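Local coordinates for ATP-dependent helicase FUN30 (Saccharomyces cerevisiae S288c, PDB 5GN1), which remodels nucleosomes at the expense of ATP and promotes DNA end resection at double-strand breaks, this chain being the C-terminal part of its ATPase domain, at residues S345-S348 with D349-E352; N102-M105 with A106-A110; L74-K77 with R78-K81; I310-S314 with I315-I319; D67-I70 with Q71-L74. One frame throughout, in Å; residues are numbered along the deposited sequence.

Interaction 1: residues S345-S348 with D349-E352; sequences SKVS and DMLE
V347, M350 and L351 send their side chains the same way from the first turns of helix 345-359. V347 does so with one methyl: CG1 lies anti to the backbone N (chi1 175°), beside its own carbonyl carbon, which turns it toward L351 and M350; it meets L351 CD1 at 4.0 Å and M350 CE at 4.2 Å. M350 runs outward to SD and then bends (chi3 72°), turning CE back to within 3.8 Å of V347 O. L351 CG also comes within 3.7 Å of V347 O, the same oxygen that accepts L351 N in a bond of 2.9 Å. Around this apolar group lie F283 and, from helix 315-322, L322. The polar side chains take another flank. D349 brings its carboxylate carbon CG to 3.1 Å from S345 O, while D349 N donates to that same oxygen. OD1 of D349 is hydrogen-bonded to S100 OG, and E352 takes its OE2 to H76 ND1. Two acceptors, D349 OD2 and S345 O, are thus held close together; the bond from S100 OG to OD1 and the nearby N-terminal end of the helix would probably ease their closeness. The result is an amphipathic start to the helix, apolar toward helix 315-322 and acidic toward helices 100-110 and 60-82.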
# COMPACT_ATOMS: atom_id res chain seq x y z
N SER A 345 2.44 12.07 -15.99
CA SER A 345 3.45 11.63 -16.91
C SER A 345 4.80 12.31 -16.83
O SER A 345 5.79 11.65 -16.94
CB SER A 345 2.90 11.66 -18.34
OG SER A 345 2.76 12.96 -18.79
N LYS A 346 4.82 13.61 -16.63
CA LYS A 346 6.06 14.30 -16.51
C LYS A 346 6.82 13.88 -15.26
O LYS A 346 7.99 13.67 -15.31
CB LYS A 346 5.86 15.80 -16.64
CG LYS A 346 5.80 16.20 -18.11
CD LYS A 346 5.15 17.54 -18.39
CE LYS A 346 4.46 17.56 -19.76
NZ LYS A 346 3.08 16.99 -19.79
N VAL A 347 6.12 13.74 -14.15
CA VAL A 347 6.73 13.31 -12.92
C VAL A 347 7.25 11.89 -13.01
O VAL A 347 8.31 11.60 -12.57
CB VAL A 347 5.76 13.45 -11.74
CG1 VAL A 347 6.36 12.89 -10.49
CG2 VAL A 347 5.40 14.89 -11.52
N SER A 348 6.45 11.03 -13.61
CA SER A 348 6.86 9.65 -13.76
C SER A 348 8.10 9.58 -14.65
O SER A 348 9.03 8.82 -14.36
CB SER A 348 5.74 8.83 -14.37
OG SER A 348 4.73 8.66 -13.45
N ASP A 349 8.13 10.37 -15.72
CA ASP A 349 9.30 10.41 -16.60
C ASP A 349 10.54 10.87 -15.83
O ASP A 349 11.61 10.27 -15.95
CB ASP A 349 9.04 11.34 -17.79
CG ASP A 349 8.11 10.73 -18.86
OD1 ASP A 349 7.85 9.51 -18.84
OD2 ASP A 349 7.65 11.49 -19.75
N MET A 350 10.40 11.91 -15.01
CA MET A 350 11.53 12.42 -14.23
C MET A 350 12.03 11.39 -13.22
O MET A 350 13.24 11.21 -13.04
CB MET A 350 11.14 13.71 -13.53
CG MET A 350 12.14 14.13 -12.47
SD MET A 350 11.35 15.03 -11.14
CE MET A 350 10.43 13.74 -10.32
N LEU A 351 11.11 10.71 -12.52
CA LEU A 351 11.53 9.69 -11.57
C LEU A 351 12.22 8.53 -12.27
O LEU A 351 13.23 8.01 -11.78
CB LEU A 351 10.33 9.21 -10.75
CG LEU A 351 9.97 10.19 -9.63
CD1 LEU A 351 8.59 9.92 -9.03
CD2 LEU A 351 11.05 10.15 -8.54
N GLU A 352 11.70 8.12 -13.43
CA GLU A 352 12.35 7.03 -14.17
C GLU A 352 13.75 7.44 -14.62
O GLU A 352 14.68 6.62 -14.59
CB GLU A 352 11.49 6.61 -15.36
CG GLU A 352 12.01 5.32 -15.99
CD GLU A 352 11.36 4.98 -17.31
OE1 GLU A 352 10.84 5.88 -17.99
OE2 GLU A 352 11.38 3.79 -17.65

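Interaction 2: residues N102-M105 with A106-A110; sequences NLIM and ALRKA
Residues N102-M105 and A106-K109 touch as successive turns of one alpha-helix, 100-110, which is packed among helices 60-82, 315-322 and 345-359. The backbone supplies four regular i to i+4 hydrogen bonds. Three are nearly straight: those from L107 N to L103 O, R108 N to I104 O and K109 N to M105 O. The first, from A106 N to N102 O, is 3.0 Å long like the others, but its donor stands 41° above the carbonyl plane. At that end the amide of N102 is occupied with the residues just before the helix, ND2 giving to S97 O and OD1 accepting from S99 N.

The apolar contacts follow the same spacing. I104 CD1 meets L107 CD1 at 4.2 Å, on the side where I355 of helix 345-359 packs against both residues. I104 keeps CG1 beside the backbone N (chi1 -67°), which leaves the other branch, CG2, anti to it and touching R108 CD at 4.1 Å. L103 instead packs on I72 and H76 of helix 60-82.

Two long side chains meet on the partly exposed side. M105, bent at chi2 and chi3, brings both CG and SD within 4.0 Å of K109 CE, where the straight lysine chain passes across it.

Carbon also crowds the carbonyl oxygens of L103 and I104. L107 CG sits 3.4 Å from L103 O, and R108 CG comes closer still, 3.1 Å from I104 O.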
# COMPACT_ATOMS: atom_id res chain seq x y z
N ASN A 102 3.47 3.15 -14.93
CA ASN A 102 3.21 1.91 -14.19
C ASN A 102 4.49 1.24 -13.70
O ASN A 102 4.41 0.39 -12.80
CB ASN A 102 2.37 0.92 -15.02
CG ASN A 102 2.99 0.56 -16.36
OD1 ASN A 102 4.12 0.07 -16.43
ND2 ASN A 102 2.22 0.75 -17.43
N LEU A 103 5.66 1.62 -14.22
CA LEU A 103 6.91 1.09 -13.66
C LEU A 103 7.25 1.77 -12.34
O LEU A 103 7.64 1.10 -11.38
CB LEU A 103 8.07 1.26 -14.65
CG LEU A 103 8.09 0.35 -15.88
CD1 LEU A 103 9.13 0.86 -16.87
CD2 LEU A 103 8.37 -1.08 -15.47
N ILE A 104 7.13 3.10 -12.29
CA ILE A 104 7.23 3.83 -11.02
C ILE A 104 6.22 3.30 -10.01
O ILE A 104 6.51 3.20 -8.81
CB ILE A 104 7.04 5.34 -11.27
CG1 ILE A 104 8.22 5.93 -12.09
CG2 ILE A 104 6.84 6.11 -9.96
CD1 ILE A 104 9.56 5.55 -11.61
N MET A 105 5.01 2.97 -10.47
CA MET A 105 4.00 2.44 -9.56
C MET A 105 4.44 1.10 -8.99
O MET A 105 4.29 0.85 -7.79
CB MET A 105 2.66 2.29 -10.29
CG MET A 105 1.63 1.60 -9.43
SD MET A 105 1.17 2.68 -8.06
CE MET A 105 -0.20 3.54 -8.85
N ALA A 106 4.99 0.23 -9.83
CA ALA A 106 5.46 -1.07 -9.37
C ALA A 106 6.61 -0.92 -8.37
O ALA A 106 6.68 -1.67 -7.39
CB ALA A 106 5.89 -1.92 -10.57
N LEU A 107 7.53 0.02 -8.61
CA LEU A 107 8.61 0.24 -7.64
C LEU A 107 8.06 0.72 -6.31
O LEU A 107 8.55 0.30 -5.24
CB LEU A 107 9.64 1.24 -8.18
CG LEU A 107 10.44 0.86 -9.44
CD1 LEU A 107 11.25 2.05 -9.92
CD2 LEU A 107 11.33 -0.34 -9.20
N ARG A 108 7.07 1.61 -6.34
CA ARG A 108 6.45 2.07 -5.10
C ARG A 108 5.85 0.91 -4.32
O ARG A 108 6.08 0.78 -3.12
CB ARG A 108 5.40 3.15 -5.41
CG ARG A 108 6.02 4.43 -5.98
CD ARG A 108 4.98 5.48 -6.34
NE ARG A 108 4.15 5.84 -5.19
CZ ARG A 108 3.03 6.55 -5.29
NH1 ARG A 108 2.61 6.99 -6.47
NH2 ARG A 108 2.31 6.82 -4.20
N LYS A 109 5.09 0.05 -5.00
CA LYS A 109 4.48 -1.10 -4.33
C LYS A 109 5.52 -2.06 -3.78
O LYS A 109 5.34 -2.63 -2.70
CB LYS A 109 3.54 -1.81 -5.31
CG LYS A 109 2.30 -1.00 -5.62
CD LYS A 109 1.49 -1.65 -6.74
CE LYS A 109 0.11 -1.00 -6.85
NZ LYS A 109 -0.64 -1.60 -7.99
N ALA A 110 6.60 -2.30 -4.53
CA ALA A 110 7.63 -3.21 -4.04
C ALA A 110 8.32 -2.66 -2.79
O ALA A 110 8.73 -3.44 -1.92
CB ALA A 110 8.65 -3.50 -5.15

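Interaction 3: residues L74-K77 with R78-K81; sequences LEHK and RMIK
H76 O receives I80 N in the shortest bond between the two turns, 2.9 Å and close to straight at 166°. The same pair meets through side chains. With its CG anti to the backbone N (chi1 174°), the H76 ring leans toward the following turn, and I80 lays CG1 over one face in a CH-pi contact, 4.0 Å from the centroid and 21° off the normal. M79 CE comes up obliquely to H76 CD2, at 3.7 Å. R78 folds back the other way: its chain, bent at chi3, carries the guanidinium over L74 O, which lies 3.9 Å from the plane beneath its centre and accepts R78 N. NH1 rests against L74 CB at 3.8 Å. The bonding weakens at K81, whose N makes weak bonds to K77 O and R78 O. H76 is also held from outside by E352, and K77 NZ forms a salt bridge with D353 OD1. Helix 345-359 therefore flanks this end of helix 60-82, with Y356 against L74, K77 and R78, while L95 in a loop packs on H76 and M79.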
# COMPACT_ATOMS: atom_id res chain seq x y z
N LEU A 74 15.35 -0.70 -16.84
CA LEU A 74 16.53 -0.61 -17.69
C LEU A 74 16.19 -0.97 -19.13
O LEU A 74 16.55 -0.25 -20.06
CB LEU A 74 17.62 -1.53 -17.16
CG LEU A 74 18.15 -1.21 -15.76
CD1 LEU A 74 19.20 -2.25 -15.32
CD2 LEU A 74 18.69 0.21 -15.69
N GLU A 75 15.51 -2.10 -19.33
CA GLU A 75 15.13 -2.52 -20.68
C GLU A 75 14.21 -1.51 -21.33
O GLU A 75 14.30 -1.25 -22.53
CB GLU A 75 14.48 -3.90 -20.63
CG GLU A 75 15.43 -4.98 -20.17
CD GLU A 75 14.71 -6.24 -19.76
OE1 GLU A 75 13.46 -6.25 -19.74
OE2 GLU A 75 15.41 -7.22 -19.44
N HIS A 76 13.30 -0.91 -20.54
CA HIS A 76 12.39 0.10 -21.06
C HIS A 76 13.14 1.38 -21.40
O HIS A 76 12.92 1.97 -22.47
CB HIS A 76 11.27 0.37 -20.03
CG HIS A 76 10.35 1.51 -20.39
ND1 HIS A 76 10.36 2.70 -19.71
CD2 HIS A 76 9.38 1.62 -21.33
CE1 HIS A 76 9.45 3.51 -20.23
NE2 HIS A 76 8.84 2.88 -21.21
N LYS A 77 14.02 1.80 -20.53
CA LYS A 77 14.74 3.03 -20.76
C LYS A 77 15.73 2.99 -21.92
O LYS A 77 15.99 3.97 -22.55
CB LYS A 77 15.37 3.50 -19.47
CG LYS A 77 15.90 4.89 -19.52
CD LYS A 77 14.82 5.92 -19.53
CE LYS A 77 15.45 7.27 -19.73
NZ LYS A 77 14.48 8.34 -19.92
N ARG A 78 16.25 1.83 -22.21
CA ARG A 78 17.16 1.70 -23.34
C ARG A 78 16.40 1.68 -24.66
O ARG A 78 16.86 2.25 -25.65
CB ARG A 78 18.02 0.45 -23.18
CG ARG A 78 19.07 0.58 -22.07
CD ARG A 78 20.15 -0.48 -22.20
NE ARG A 78 19.60 -1.82 -22.08
CZ ARG A 78 19.65 -2.56 -20.98
NH1 ARG A 78 20.24 -2.10 -19.89
NH2 ARG A 78 19.11 -3.77 -20.98
N MET A 79 15.24 1.00 -24.69
CA MET A 79 14.30 1.16 -25.80
C MET A 79 13.97 2.62 -26.02
O MET A 79 14.15 3.15 -27.12
CB MET A 79 13.03 0.35 -25.53
CG MET A 79 11.86 0.69 -26.45
SD MET A 79 10.55 -0.51 -26.19
CE MET A 79 9.76 0.16 -24.71
N ILE A 80 13.52 3.31 -24.97
CA ILE A 80 13.09 4.71 -25.07
C ILE A 80 14.15 5.60 -25.67
O ILE A 80 13.84 6.65 -26.27
CB ILE A 80 12.63 5.19 -23.67
CG1 ILE A 80 11.21 4.72 -23.43
CG2 ILE A 80 12.71 6.69 -23.53
CD1 ILE A 80 10.23 5.31 -24.41
N LYS A 81 15.41 5.24 -25.52
CA LYS A 81 16.45 6.10 -26.09
C LYS A 81 17.38 5.60 -27.13
O LYS A 81 18.08 6.37 -27.71
CB LYS A 81 17.21 6.76 -24.87
CG LYS A 81 16.34 7.60 -23.94
CD LYS A 81 15.70 8.71 -24.73
CE LYS A 81 16.74 9.74 -25.16
NZ LYS A 81 16.23 10.98 -25.81

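Interaction 4: residues I310-S314 with I315-I319; sequences ITKDS and IEEKI
The chain leaves strand 304-311 through T311, turns at D313 in the left-handed region (phi/psi 63/40°) and is extended at S314 before winding into helix 315-322. S314 O accepts E317 N at 3.0 Å, with the donor well above the carbonyl plane, closing the first turn. S314 is the N-cap: its OG accepts E316 N at 3.0 Å and gives its own proton to T311 O at 2.7 Å, linking the cap to T311. An alanine at S314 would keep CB but remove OG, and would probably leave E316 N and T311 O without their mate and the first turn free to fray.

The two glutamates reach back to the preceding backbone. E316, extended beyond CG, places OE1 2.7 Å from T311 N in a bond of 173°, met nearly along the C-O axis, while OE2 forms a salt bridge with K186 NZ. E317 directs OE1 to D313 N, although the 2.5 Å modelled there is doubtfully short. Both carbon chains pass I310, whose CG2 lies 4.1 Å from E317 CG.

Strand 304-311 runs parallel to strand 49-56, I310 bonding with Q54 and C56. From the helix, I315 packs on I104, L107 and R108 of helix 100-110, and K318 and I319 reach L351 of helix 345-359.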
# COMPACT_ATOMS: atom_id res chain seq x y z
N ILE A 310 9.92 5.12 5.37
CA ILE A 310 10.64 5.30 4.11
C ILE A 310 11.59 4.13 3.92
O ILE A 310 12.48 3.92 4.75
CB ILE A 310 11.41 6.63 4.06
CG1 ILE A 310 10.43 7.80 4.08
CG2 ILE A 310 12.31 6.68 2.81
CD1 ILE A 310 11.04 9.14 3.72
N THR A 311 11.39 3.37 2.84
CA THR A 311 12.29 2.28 2.52
C THR A 311 13.58 2.83 1.91
O THR A 311 13.54 3.58 0.92
CB THR A 311 11.63 1.28 1.58
OG1 THR A 311 10.57 0.61 2.29
CG2 THR A 311 12.65 0.25 1.11
N LYS A 312 14.71 2.48 2.52
CA LYS A 312 16.01 2.92 2.05
C LYS A 312 16.39 2.19 0.77
O LYS A 312 16.01 1.03 0.56
CB LYS A 312 17.08 2.66 3.11
CG LYS A 312 17.63 3.90 3.81
CD LYS A 312 18.60 3.49 4.93
CE LYS A 312 19.63 4.56 5.21
NZ LYS A 312 20.72 4.04 6.10
N ASP A 313 17.17 2.87 -0.08
CA ASP A 313 17.63 2.29 -1.34
C ASP A 313 16.44 1.98 -2.25
O ASP A 313 16.38 0.93 -2.90
CB ASP A 313 18.49 1.04 -1.09
CG ASP A 313 19.24 0.55 -2.34
OD1 ASP A 313 19.52 1.35 -3.26
OD2 ASP A 313 19.56 -0.67 -2.37
N SER A 314 15.47 2.89 -2.27
CA SER A 314 14.24 2.68 -3.01
C SER A 314 13.75 4.01 -3.55
O SER A 314 14.19 5.08 -3.12
CB SER A 314 13.15 2.05 -2.13
OG SER A 314 12.38 3.06 -1.50
N ILE A 315 12.80 3.92 -4.47
CA ILE A 315 12.17 5.09 -5.07
C ILE A 315 11.55 6.02 -4.03
O ILE A 315 11.35 7.21 -4.29
CB ILE A 315 11.12 4.61 -6.08
CG1 ILE A 315 10.54 5.79 -6.87
CG2 ILE A 315 10.03 3.82 -5.36
CD1 ILE A 315 9.73 5.36 -8.06
N GLU A 316 11.23 5.49 -2.84
CA GLU A 316 10.63 6.34 -1.80
C GLU A 316 11.59 7.44 -1.36
O GLU A 316 11.16 8.53 -1.00
CB GLU A 316 10.21 5.49 -0.60
CG GLU A 316 9.01 4.56 -0.91
CD GLU A 316 8.40 3.93 0.34
OE1 GLU A 316 9.13 3.74 1.34
OE2 GLU A 316 7.18 3.65 0.33
N GLU A 317 12.90 7.16 -1.39
CA GLU A 317 13.88 8.21 -1.13
C GLU A 317 13.80 9.31 -2.18
O GLU A 317 13.82 10.50 -1.84
CB GLU A 317 15.29 7.60 -1.06
CG GLU A 317 15.48 6.69 0.15
CD GLU A 317 16.92 6.22 0.33
OE1 GLU A 317 17.37 5.32 -0.42
OE2 GLU A 317 17.61 6.76 1.21
N LYS A 318 13.67 8.94 -3.46
CA LYS A 318 13.54 9.94 -4.52
C LYS A 318 12.26 10.74 -4.37
O LYS A 318 12.23 11.95 -4.61
CB LYS A 318 13.57 9.26 -5.89
CG LYS A 318 14.84 8.49 -6.16
CD LYS A 318 16.03 9.39 -5.97
CE LYS A 318 17.23 8.62 -5.45
NZ LYS A 318 18.37 9.55 -5.23
N ILE A 319 11.17 10.07 -3.98
CA ILE A 319 9.90 10.78 -3.80
C ILE A 319 9.99 11.74 -2.62
O ILE A 319 9.47 12.86 -2.68
CB ILE A 319 8.76 9.76 -3.66
CG1 ILE A 319 8.50 9.11 -5.02
CG2 ILE A 319 7.48 10.42 -3.09
CD1 ILE A 319 7.49 7.99 -4.99

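Interaction 5: residues D67-I70 with Q71-L74; sequences DKEI and QIVL
I70 and L74 meet one turn apart on helix 60-82, joined by backbone and side chain. Of the four i to i+4 hydrogen bonds here, L74 N to I70 O and V73 N to E69 O are each 2.9 Å long, and Q71 N to D67 O and I72 N to K68 O repeat the pattern.

Carbon packs onto the same oxygens. V73 holds CG2 beside its backbone N, with CG1 anti to it (chi1 172°), which brings CG2 to 3.1 Å from E69 O. I72 CG1 lies 3.4 Å from K68 O, and L74 CG 3.2 Å from I70 O.

Purely apolar contact is slight: I70 CG2 stands 4.4 Å from L74 CG, and both residues pack on L359 of helix 345-359. An alanine in place of L74 lacks CG and both methyls, and would probably leave I70 CG2 without its neighbour and open a gap beside L359.

E69 bends at chi2, its OE1 4.2 Å from I72 CD1, and lies along L103, A106 and L107 of helix 100-110.

I70 and L74 thus face helix 345-359, I72 and the acidic E69 face helix 100-110, and D67, K68 and Q71 are exposed; regular backbone bonds carry the contact, and apolar touch between side chains adds little.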
# COMPACT_ATOMS: atom_id res chain seq x y z
N ASP A 67 14.32 -5.67 -7.76
CA ASP A 67 15.36 -5.83 -8.78
C ASP A 67 14.77 -6.23 -10.13
O ASP A 67 15.23 -5.76 -11.17
CB ASP A 67 16.39 -6.88 -8.32
CG ASP A 67 17.32 -6.38 -7.21
OD1 ASP A 67 17.41 -5.15 -6.98
OD2 ASP A 67 17.98 -7.23 -6.57
N LYS A 68 13.75 -7.10 -10.12
CA LYS A 68 13.04 -7.45 -11.36
C LYS A 68 12.46 -6.21 -12.02
O LYS A 68 12.57 -6.02 -13.24
CB LYS A 68 11.93 -8.46 -11.08
CG LYS A 68 12.33 -9.91 -11.08
CD LYS A 68 11.12 -10.82 -10.84
CE LYS A 68 10.37 -10.45 -9.55
NZ LYS A 68 9.44 -11.51 -9.05
N GLU A 69 11.79 -5.36 -11.23
CA GLU A 69 11.22 -4.13 -11.79
C GLU A 69 12.30 -3.20 -12.31
O GLU A 69 12.11 -2.52 -13.34
CB GLU A 69 10.37 -3.41 -10.74
CG GLU A 69 9.09 -4.12 -10.39
CD GLU A 69 8.16 -4.29 -11.59
OE1 GLU A 69 8.13 -3.39 -12.46
OE2 GLU A 69 7.49 -5.34 -11.66
N ILE A 70 13.42 -3.11 -11.60
CA ILE A 70 14.50 -2.24 -12.04
C ILE A 70 15.09 -2.76 -13.35
O ILE A 70 15.50 -1.97 -14.20
CB ILE A 70 15.58 -2.10 -10.95
CG1 ILE A 70 15.07 -1.23 -9.80
CG2 ILE A 70 16.88 -1.52 -11.52
CD1 ILE A 70 15.04 0.27 -10.12
N GLN A 71 15.09 -4.05 -13.55
CA GLN A 71 15.57 -4.63 -14.79
C GLN A 71 14.63 -4.21 -15.94
O GLN A 71 15.10 -3.85 -16.98
CB GLN A 71 15.68 -6.14 -14.70
CG GLN A 71 16.31 -6.80 -15.92
CD GLN A 71 16.58 -8.30 -15.77
OE1 GLN A 71 16.38 -8.87 -14.69
NE2 GLN A 71 17.04 -8.93 -16.84
N ILE A 72 13.32 -4.25 -15.72
CA ILE A 72 12.38 -3.79 -16.74
C ILE A 72 12.60 -2.31 -17.02
O ILE A 72 12.62 -1.87 -18.18
CB ILE A 72 10.93 -4.10 -16.33
CG1 ILE A 72 10.77 -5.60 -16.08
CG2 ILE A 72 9.98 -3.67 -17.41
CD1 ILE A 72 9.39 -5.99 -15.52
N VAL A 73 12.81 -1.52 -15.95
CA VAL A 73 13.10 -0.09 -16.11
C VAL A 73 14.30 0.12 -17.03
O VAL A 73 14.31 1.02 -17.88
CB VAL A 73 13.34 0.56 -14.74
CG1 VAL A 73 13.83 1.98 -14.93
CG2 VAL A 73 12.06 0.55 -13.91
N LEU A 74 15.35 -0.70 -16.84
CA LEU A 74 16.53 -0.61 -17.69
C LEU A 74 16.19 -0.97 -19.13
O LEU A 74 16.55 -0.25 -20.06
CB LEU A 74 17.62 -1.53 -17.16
CG LEU A 74 18.15 -1.21 -15.76
CD1 LEU A 74 19.20 -2.25 -15.32
CD2 LEU A 74 18.69 0.21 -15.69

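All five contacts are local, and interactions 1, 2, 3 and 5 are helical turns drawn from three helices that pack on one another. Interactions 3 and 5 share L74 on helix 60-82; interaction 5 is a surface contact, whereas the others are partly buried. Interaction 2 lies nearest the middle of the chain and touches all the rest. A hydrogen bond between E352 and H76 joins interactions 1 and 3. Interaction 4 differs in kind, a strand-to-helix turn held by side-chain-to-backbone bonds and a cap, while the helical contacts rely mostly on backbone bonds and carbon packing, with a CH-pi contact in interaction 3.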